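Exosome complex component Rrp41 (Archaeoglobus fulgidus, PDB 3M7N) probably serves as a catalytic subunit of the archaeal exosome, degrading RNA from its 3' end and perhaps synthesising heteromeric RNA tails. Local coordinates at residues Leu45-Asn50 and Ser136-Leu141. The protein carries 1 engineered substitution. Sequence-based numbering, arbitrary orientation.
Sequences LEMGKN and SRTACL. With nucleotides of chain L.
The end of strand 41-47 runs roughly antiparallel to the first turns of helix 136-150, the short axes inclined at 146° and 8.6 Å apart at their closest, before a type II' turn from Met47 to Asn50 reverses the chain; Gly48, at positive phi, suits its second position. Ala139 points its methyl at the strand, and so small a side chain lets the backbones come close. Met47, CG anti to the backbone N and the chain extended beyond, lays SD 3.8 Å from Ala139 CB; its flexible thioether crosses Thr138 at about a right angle, CE reaching OG1, a buried hydroxyl satisfied by its hydrogen bond with Gly135 O. Leu45, a buried apolar branch, adds CD1 at 4.2 Å from Ala139 CB. In this RNase PH fold the helix packs on the mixed sheet to which strands 41-47 and 50-60 belong, its N-terminal end at the RNA. There the small Ser136 fits beside the sugar, OG, hydrogen-bonded with Tyr79 OH, lying 3.2 Å from O3' of C6 of chain L, while Arg137 presents its guanidinium edge to the phosphate, NH2 3.1 Å from OP2. Asn50 uses both ends of its buried amide: ND2 donates to Ala134 O and, bent at the hydrogen (143°), to Met47 O, which also accepts Asn50 N-H; OD1 accepts from Asp133 N. An alanine here would probably loosen the turn from the segment leading into the helix, losing all three side-chain hydrogen bonds.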
ATOM      1  N   LEU E  45      15.477  24.743 -16.365  1.00 25.30           N
ATOM      2  CA  LEU E  45      15.814  24.542 -17.759  1.00 26.34           C
ATOM      3  C   LEU E  45      14.615  24.928 -18.572  1.00 30.63           C
ATOM      4  O   LEU E  45      13.487  24.547 -18.254  1.00 32.49           O
ATOM      5  CB  LEU E  45      16.143  23.080 -17.999  1.00 26.78           C
ATOM      6  CG  LEU E  45      16.619  22.370 -19.278  1.00 26.49           C
ATOM      7  CD1 LEU E  45      15.784  22.673 -20.522  1.00 24.10           C
ATOM      8  CD2 LEU E  45      18.113  22.491 -19.514  1.00 26.32           C
ATOM      9  N   GLU E  46      14.864  25.725 -19.600  1.00 32.38           N
ATOM     10  CA  GLU E  46      13.869  26.006 -20.609  1.00 34.46           C
ATOM     11  C   GLU E  46      14.343  25.417 -21.939  1.00 34.81           C
ATOM     12  O   GLU E  46      15.546  25.300 -22.207  1.00 31.84           O
ATOM     13  CB  GLU E  46      13.621  27.511 -20.711  1.00 30.72           C
ATOM     14  CG  GLU E  46      12.845  28.091 -19.534  1.00 34.68           C
ATOM     15  CD  GLU E  46      12.722  29.614 -19.590  1.00 42.45           C
ATOM     16  OE1 GLU E  46      12.317  30.224 -18.574  1.00 34.79           O
ATOM     17  OE2 GLU E  46      13.040  30.206 -20.649  1.00 44.39           O
ATOM     18  N   MET E  47      13.385  25.030 -22.760  1.00 32.11           N
ATOM     19  CA  MET E  47      13.685  24.422 -24.035  1.00 34.24           C
ATOM     20  C   MET E  47      12.457  24.655 -24.870  1.00 36.18           C
ATOM     21  O   MET E  47      11.473  23.919 -24.762  1.00 37.71           O
ATOM     22  CB  MET E  47      13.927  22.935 -23.841  1.00 35.11           C
ATOM     23  CG  MET E  47      14.280  22.167 -25.072  1.00 34.86           C
ATOM     24  SD  MET E  47      14.905  20.543 -24.627  1.00 37.36           S
ATOM     25  CE  MET E  47      15.749  20.051 -26.139  1.00 33.64           C
ATOM     26  N   GLY E  48      12.498  25.700 -25.688  1.00 32.27           N
ATOM     27  CA  GLY E  48      11.292  26.167 -26.341  1.00 34.97           C
ATOM     28  C   GLY E  48      10.313  26.613 -25.263  1.00 37.49           C
ATOM     29  O   GLY E  48      10.684  27.317 -24.323  1.00 31.09           O
ATOM     30  N   LYS E  49       9.064  26.187 -25.382  1.00 36.65           N
ATOM     31  CA  LYS E  49       8.063  26.555 -24.400  1.00 38.44           C
ATOM     32  C   LYS E  49       8.072  25.646 -23.189  1.00 37.75           C
ATOM     33  O   LYS E  49       7.322  25.880 -22.241  1.00 40.91           O
ATOM     34  CB  LYS E  49       6.673  26.568 -25.023  1.00 42.47           C
ATOM     35  CG  LYS E  49       6.469  27.680 -26.016  1.00 42.72           C
ATOM     36  CD  LYS E  49       5.043  27.675 -26.546  1.00 53.16           C
ATOM     37  CE  LYS E  49       4.924  28.584 -27.765  1.00 60.26           C
ATOM     38  NZ  LYS E  49       5.808  29.786 -27.626  1.00 67.43           N
ATOM     39  N   ASN E  50       8.906  24.610 -23.210  1.00 36.04           N
ATOM     40  CA  ASN E  50       9.021  23.729 -22.053  1.00 32.03           C
ATOM     41  C   ASN E  50       9.646  24.489 -20.924  1.00 34.98           C
ATOM     42  O   ASN E  50      10.622  25.207 -21.130  1.00 33.44           O
ATOM     43  CB  ASN E  50       9.898  22.507 -22.344  1.00 28.50           C
ATOM     44  CG  ASN E  50       9.210  21.494 -23.237  1.00 38.73           C
ATOM     45  OD1 ASN E  50       8.211  20.882 -22.842  1.00 38.49           O
ATOM     46  ND2 ASN E  50       9.738  21.313 -24.455  1.00 31.40           N
ATOM     47  N   SER E 136       9.159  17.551 -23.821  1.00 29.74           N
ATOM     48  CA  SER E 136       9.348  17.740 -22.371  1.00 31.35           C
ATOM     49  C   SER E 136      10.189  16.644 -21.718  1.00 28.57           C
ATOM     50  O   SER E 136      10.937  16.907 -20.774  1.00 31.90           O
ATOM     51  CB  SER E 136       8.023  17.909 -21.612  1.00 37.54           C
ATOM     52  OG  SER E 136       7.208  16.753 -21.673  1.00 35.34           O
ATOM     53  N   ARG E 137      10.105  15.424 -22.231  1.00 26.82           N
ATOM     54  CA  ARG E 137      10.940  14.363 -21.670  1.00 31.84           C
ATOM     55  C   ARG E 137      12.436  14.609 -21.937  1.00 29.75           C
ATOM     56  O   ARG E 137      13.281  14.291 -21.102  1.00 27.65           O
ATOM     57  CB  ARG E 137      10.488  12.974 -22.134  1.00 32.39           C
ATOM     58  CG  ARG E 137      11.246  12.412 -23.316  1.00 34.05           C
ATOM     59  CD  ARG E 137      10.576  11.146 -23.816  1.00 28.50           C
ATOM     60  NE  ARG E 137       9.148  11.371 -24.030  1.00 32.49           N
ATOM     61  CZ  ARG E 137       8.277  10.407 -24.309  1.00 35.37           C
ATOM     62  NH1 ARG E 137       8.690   9.152 -24.423  1.00 37.64           N
ATOM     63  NH2 ARG E 137       6.999  10.695 -24.485  1.00 37.95           N
ATOM     64  N   THR E 138      12.758  15.196 -23.092  1.00 33.75           N
ATOM     65  CA  THR E 138      14.155  15.522 -23.417  1.00 29.93           C
ATOM     66  C   THR E 138      14.638  16.701 -22.552  1.00 25.35           C
ATOM     67  O   THR E 138      15.724  16.654 -21.976  1.00 26.66           O
ATOM     68  CB  THR E 138      14.375  15.779 -24.945  1.00 28.76           C
ATOM     69  OG1 THR E 138      13.786  17.026 -25.345  1.00 27.61           O
ATOM     70  CG2 THR E 138      13.770  14.659 -25.775  1.00 26.17           C
ATOM     71  N   ALA E 139      13.802  17.728 -22.431  1.00 22.05           N
ATOM     72  CA  ALA E 139      14.055  18.811 -21.488  1.00 27.35           C
ATOM     73  C   ALA E 139      14.377  18.300 -20.076  1.00 28.78           C
ATOM     74  O   ALA E 139      15.403  18.687 -19.481  1.00 30.68           O
ATOM     75  CB  ALA E 139      12.901  19.770 -21.461  1.00 24.42           C
ATOM     76  N   CYS E 140      13.542  17.403 -19.547  1.00 31.12           N
ATOM     77  CA  CYS E 140      13.786  16.872 -18.192  1.00 30.27           C
ATOM     78  C   CYS E 140      15.087  16.113 -18.111  1.00 25.08           C
ATOM     79  O   CYS E 140      15.840  16.250 -17.147  1.00 27.55           O
ATOM     80  CB  CYS E 140      12.618  15.999 -17.705  1.00 26.11           C
ATOM     81  SG  CYS E 140      11.085  16.959 -17.592  1.00 29.71           S
ATOM     82  N   LEU E 141      15.367  15.300 -19.117  1.00 25.59           N
ATOM     83  CA  LEU E 141      16.619  14.562 -19.095  1.00 24.92           C
ATOM     84  C   LEU E 141      17.817  15.521 -19.075  1.00 30.51           C
ATOM     85  O   LEU E 141      18.797  15.283 -18.354  1.00 28.48           O
ATOM     86  CB  LEU E 141      16.710  13.592 -20.271  1.00 29.66           C
ATOM     87  CG  LEU E 141      15.991  12.247 -20.176  1.00 32.64           C
ATOM     88  CD1 LEU E 141      16.005  11.526 -21.542  1.00 30.57           C
ATOM     89  CD2 LEU E 141      16.608  11.383 -19.071  1.00 26.14           C
TER
ATOM     90  P     C L   6       4.643  13.002 -26.231  1.00 65.27           P
ATOM     91  OP1   C L   6       6.018  13.121 -26.774  1.00 61.23           O
ATOM     92  OP2   C L   6       4.265  11.772 -25.494  1.00 58.88           O
ATOM     93  O5'   C L   6       4.320  14.296 -25.331  1.00 61.06           O
ATOM     94  C5'   C L   6       4.614  15.583 -25.877  1.00 52.79           C
ATOM     95  C4'   C L   6       3.664  16.668 -25.404  1.00 56.40           C
ATOM     96  O4'   C L   6       2.278  16.252 -25.501  1.00 62.65           O
ATOM     97  C3'   C L   6       3.764  17.068 -23.941  1.00 54.14           C
ATOM     98  O3'   C L   6       4.983  17.764 -23.691  1.00 50.04           O
ATOM     99  C2'   C L   6       2.532  17.961 -23.871  1.00 54.80           C
ATOM    100  O2'   C L   6       2.709  19.223 -24.502  1.00 56.91           O
ATOM    101  C1'   C L   6       1.528  17.110 -24.653  1.00 60.55           C
ATOM    102  N1    C L   6       0.663  16.319 -23.737  1.00 59.27           N
ATOM    103  C2    C L   6      -0.436  16.956 -23.157  1.00 62.05           C
ATOM    104  O2    C L   6      -0.657  18.141 -23.436  1.00 63.92           O
ATOM    105  N3    C L   6      -1.231  16.255 -22.312  1.00 69.11           N
ATOM    106  C4    C L   6      -0.957  14.975 -22.044  1.00 68.21           C
ATOM    107  N4    C L   6      -1.777  14.328 -21.200  1.00 66.69           N
ATOM    108  C5    C L   6       0.167  14.311 -22.630  1.00 60.67           C
ATOM    109  C6    C L   6       0.945  15.014 -23.460  1.00 58.02           C
TER